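Local coordinates for protein nitrite oxidoreductase subunit A (PDB 7B04) that belongs to the molybdopterin oxidoreductase family, resembles the subunit NarG, and binds a molybdenum atom, an iron/sulfur cluster and MD1, at residues B[676-681]-B[691-696]. Numbering follows the deposited sequence.
Sequences QIMSTD and ADFAFP. With MD1 (phosphoric acid 4-(2-amino-4-oxo-3,4,5,6,-tetrahydro-pteridin-6-yl)-2-hydroxy-3,4-dimercapto-but-3-en-yl ester guanylate ester), chain C.
Met678 runs beside Phe693 on one face of two neighbouring parallel strands of a mixed sheet, where 676-681 lies between 693-696 and 648-652; both side chains point the same way. Its CG packs 3.5 Å from Phe693 CD2, and its sulfur sits obliquely off that ring in a Met-aromatic contact. A bend at chi3 (67°) carries CE over to the neighbouring aromatic, where it meets the edge of the Phe695 ring, near the ring plane. Thr680 crosses Phe695 at about a right angle, OG1 lying 3.8 Å from Phe695 CB; the hydroxyl is hydrogen-bonded to Trp650 on the adjoining strand. Helix 734-749 packs on this face through Met741, which touches Met678 and Phe695.

At the start of the pair, Asp692 folds back on Ile677: Ile677 N donates to Asp692 OD2 (3.2 Å) from above the carboxylate plane, while Ile677 O accepts from both Asp692 N (2.8 Å) and Phe693 N (3.1 Å). Asp692 OD1 forms salt bridges with Arg137 and Arg164. The backbone ladder tying the strands continues through Ser679 and Phe695 to Asp681 N, which donates to Phe695 O.

On the opposite face, Asp681 contributes two of the bonds to MD1, alongside Asn655 and Asp734: OD1 receives O2' and OD2 receives O3' (2.8 Å). Both carboxylate oxygens accept a ribose hydroxyl, which is consistent with an ionised Asp681 holding the sugar at the strand end.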
loop_
_atom_site.group_PDB
_atom_site.type_symbol
_atom_site.label_atom_id
_atom_site.label_comp_id
_atom_site.label_asym_id
_atom_site.label_seq_id
_atom_site.Cartn_x
_atom_site.Cartn_y
_atom_site.Cartn_z
ATOM N N GLN B 676 -31.376 -12.329 -9.437
ATOM C CA GLN B 676 -30.307 -13.265 -9.027
ATOM C C GLN B 676 -28.957 -12.561 -9.053
ATOM O O GLN B 676 -28.578 -12.164 -10.114
ATOM C CB GLN B 676 -30.335 -14.440 -9.983
ATOM C CG GLN B 676 -29.240 -15.441 -9.753
ATOM C CD GLN B 676 -29.638 -16.725 -10.411
ATOM O OE1 GLN B 676 -30.764 -16.902 -10.818
ATOM N NE2 GLN B 676 -28.707 -17.636 -10.508
ATOM N N ILE B 677 -28.255 -12.468 -7.921
ATOM C CA ILE B 677 -26.932 -11.863 -7.856
ATOM C C ILE B 677 -25.958 -12.942 -7.412
ATOM O O ILE B 677 -26.200 -13.634 -6.419
ATOM C CB ILE B 677 -26.899 -10.664 -6.891
ATOM C CG1 ILE B 677 -27.780 -9.523 -7.406
ATOM C CG2 ILE B 677 -25.472 -10.191 -6.675
ATOM C CD1 ILE B 677 -29.171 -9.509 -6.820
ATOM N N MET B 678 -24.860 -13.080 -8.143
ATOM C CA MET B 678 -23.913 -14.155 -7.903
ATOM C C MET B 678 -22.512 -13.574 -7.951
ATOM O O MET B 678 -22.226 -12.685 -8.758
ATOM C CB MET B 678 -24.071 -15.266 -8.944
ATOM C CG MET B 678 -25.419 -15.953 -8.908
ATOM S SD MET B 678 -25.724 -16.886 -10.413
ATOM C CE MET B 678 -24.503 -18.177 -10.286
ATOM N N SER B 679 -21.640 -14.084 -7.091
ATOM C CA SER B 679 -20.275 -13.596 -7.038
ATOM C C SER B 679 -19.322 -14.757 -6.816
ATOM O O SER B 679 -19.542 -15.597 -5.937
ATOM C CB SER B 679 -20.100 -12.546 -5.943
ATOM O OG SER B 679 -18.744 -12.144 -5.848
ATOM N N THR B 680 -18.272 -14.796 -7.622
ATOM C CA THR B 680 -17.128 -15.662 -7.399
ATOM C C THR B 680 -16.027 -14.869 -6.712
ATOM O O THR B 680 -15.704 -13.751 -7.131
ATOM C CB THR B 680 -16.601 -16.224 -8.713
ATOM O OG1 THR B 680 -17.596 -17.072 -9.294
ATOM C CG2 THR B 680 -15.343 -17.014 -8.473
ATOM N N ASP B 681 -15.474 -15.426 -5.641
ATOM C CA ASP B 681 -14.461 -14.704 -4.886
ATOM C C ASP B 681 -13.699 -15.685 -4.001
ATOM O O ASP B 681 -13.977 -16.888 -3.978
ATOM C CB ASP B 681 -15.090 -13.575 -4.063
ATOM C CG ASP B 681 -14.078 -12.528 -3.661
ATOM O OD1 ASP B 681 -12.874 -12.860 -3.583
ATOM O OD2 ASP B 681 -14.486 -11.371 -3.456
ATOM N N ALA B 691 -25.491 -10.552 -1.816
ATOM C CA ALA B 691 -25.663 -11.376 -3.006
ATOM C C ALA B 691 -26.525 -12.591 -2.678
ATOM O O ALA B 691 -26.906 -12.823 -1.527
ATOM C CB ALA B 691 -24.310 -11.815 -3.571
ATOM N N ASP B 692 -26.827 -13.375 -3.713
ATOM C CA ASP B 692 -27.617 -14.589 -3.563
ATOM C C ASP B 692 -26.783 -15.857 -3.640
ATOM O O ASP B 692 -27.170 -16.877 -3.059
ATOM C CB ASP B 692 -28.706 -14.657 -4.641
ATOM C CG ASP B 692 -29.727 -13.544 -4.515
ATOM O OD1 ASP B 692 -30.000 -13.105 -3.378
ATOM O OD2 ASP B 692 -30.258 -13.109 -5.558
ATOM N N PHE B 693 -25.648 -15.817 -4.336
ATOM C CA PHE B 693 -24.742 -16.951 -4.429
ATOM C C PHE B 693 -23.315 -16.497 -4.169
ATOM O O PHE B 693 -22.960 -15.337 -4.397
ATOM C CB PHE B 693 -24.812 -17.620 -5.806
ATOM C CG PHE B 693 -26.032 -18.464 -6.013
ATOM C CD1 PHE B 693 -26.048 -19.791 -5.622
ATOM C CD2 PHE B 693 -27.163 -17.932 -6.609
ATOM C CE1 PHE B 693 -27.168 -20.572 -5.819
ATOM C CE2 PHE B 693 -28.287 -18.707 -6.808
ATOM C CZ PHE B 693 -28.289 -20.029 -6.413
ATOM N N ALA B 694 -22.496 -17.432 -3.695
ATOM C CA ALA B 694 -21.075 -17.199 -3.486
ATOM C C ALA B 694 -20.325 -18.465 -3.860
ATOM O O ALA B 694 -20.689 -19.557 -3.415
ATOM C CB ALA B 694 -20.775 -16.806 -2.036
ATOM N N PHE B 695 -19.288 -18.318 -4.674
ATOM C CA PHE B 695 -18.502 -19.460 -5.139
ATOM C C PHE B 695 -17.047 -19.272 -4.744
ATOM O O PHE B 695 -16.377 -18.363 -5.268
ATOM C CB PHE B 695 -18.633 -19.625 -6.652
ATOM C CG PHE B 695 -20.034 -19.905 -7.106
ATOM C CD1 PHE B 695 -20.569 -21.177 -6.994
ATOM C CD2 PHE B 695 -20.820 -18.895 -7.630
ATOM C CE1 PHE B 695 -21.862 -21.438 -7.406
ATOM C CE2 PHE B 695 -22.111 -19.149 -8.041
ATOM C CZ PHE B 695 -22.634 -20.421 -7.930
ATOM N N PRO B 696 -16.518 -20.088 -3.833
ATOM C CA PRO B 696 -15.117 -19.937 -3.415
ATOM C C PRO B 696 -14.179 -20.397 -4.521
ATOM O O PRO B 696 -14.226 -21.549 -4.957
ATOM C CB PRO B 696 -15.018 -20.829 -2.173
ATOM C CG PRO B 696 -16.084 -21.847 -2.365
ATOM C CD PRO B 696 -17.203 -21.164 -3.097
HETATM P PB MD1 C . -12.500 -4.071 -8.390
HETATM O O3B MD1 C . -11.417 -4.123 -7.153
HETATM O O1B MD1 C . -13.865 -4.385 -7.830
HETATM O O2B MD1 C . -12.130 -5.117 -9.414
HETATM O O3A MD1 C . -12.542 -2.598 -9.139
HETATM C C10 MD1 C . -11.480 -1.692 -9.052
HETATM C C11 MD1 C . -12.048 -0.245 -8.965
HETATM O O11 MD1 C . -12.107 0.204 -7.424
HETATM C C12 MD1 C . -11.340 0.597 -9.721
HETATM S S12 MD1 C . -9.835 -0.012 -10.535
HETATM C C13 MD1 C . -11.684 2.090 -9.997
HETATM S S13 MD1 C . -10.483 2.930 -11.072
HETATM C C14 MD1 C . -12.796 2.896 -9.512
HETATM N N15 MD1 C . -12.144 3.913 -8.462
HETATM C C16 MD1 C . -13.040 4.571 -7.594
HETATM C C15 MD1 C . -12.546 5.721 -6.789
HETATM O O14 MD1 C . -11.419 6.071 -6.898
HETATM N N17 MD1 C . -13.463 6.427 -5.856
HETATM C C17 MD1 C . -14.928 5.964 -5.712
HETATM N N16 MD1 C . -15.822 6.658 -4.804
HETATM N N18 MD1 C . -15.443 4.802 -6.524
HETATM C C20 MD1 C . -14.575 4.104 -7.436
HETATM N N8 MD1 C . -15.103 3.025 -8.161
HETATM C C7 MD1 C . -14.074 2.224 -9.087
HETATM P PA MD1 C . -11.036 -5.509 -6.341
HETATM O O1A MD1 C . -9.638 -5.421 -5.779
HETATM O O2A MD1 C . -12.021 -5.661 -5.220
HETATM O "O5'" MD1 C . -11.181 -6.872 -7.251
HETATM C "C5'" MD1 C . -10.651 -8.042 -6.692
HETATM C "C4'" MD1 C . -11.779 -8.892 -6.010
HETATM O "O4'" MD1 C . -11.695 -10.363 -6.511
HETATM C "C1'" MD1 C . -11.022 -11.155 -5.350
HETATM N N9 MD1 C . -9.906 -12.002 -5.854
HETATM C C4 MD1 C . -10.188 -13.023 -6.645
HETATM N N3 MD1 C . -11.482 -13.525 -7.173
HETATM C C2 MD1 C . -11.498 -14.692 -8.044
HETATM N N2 MD1 C . -12.761 -15.175 -8.554
HETATM N N1 MD1 C . -10.276 -15.365 -8.403
HETATM C C6 MD1 C . -9.035 -14.875 -7.892
HETATM O O6 MD1 C . -8.027 -15.424 -8.182
HETATM C C5 MD1 C . -9.022 -13.645 -6.973
HETATM N N7 MD1 C . -8.036 -12.991 -6.369
HETATM C C8 MD1 C . -8.573 -11.967 -5.670
HETATM C "C2'" MD1 C . -10.602 -10.279 -4.527
HETATM O "O2'" MD1 C . -10.716 -10.776 -3.160
HETATM C "C3'" MD1 C . -11.588 -8.966 -4.748
HETATM O "O3'" MD1 C . -12.846 -9.190 -4.048
#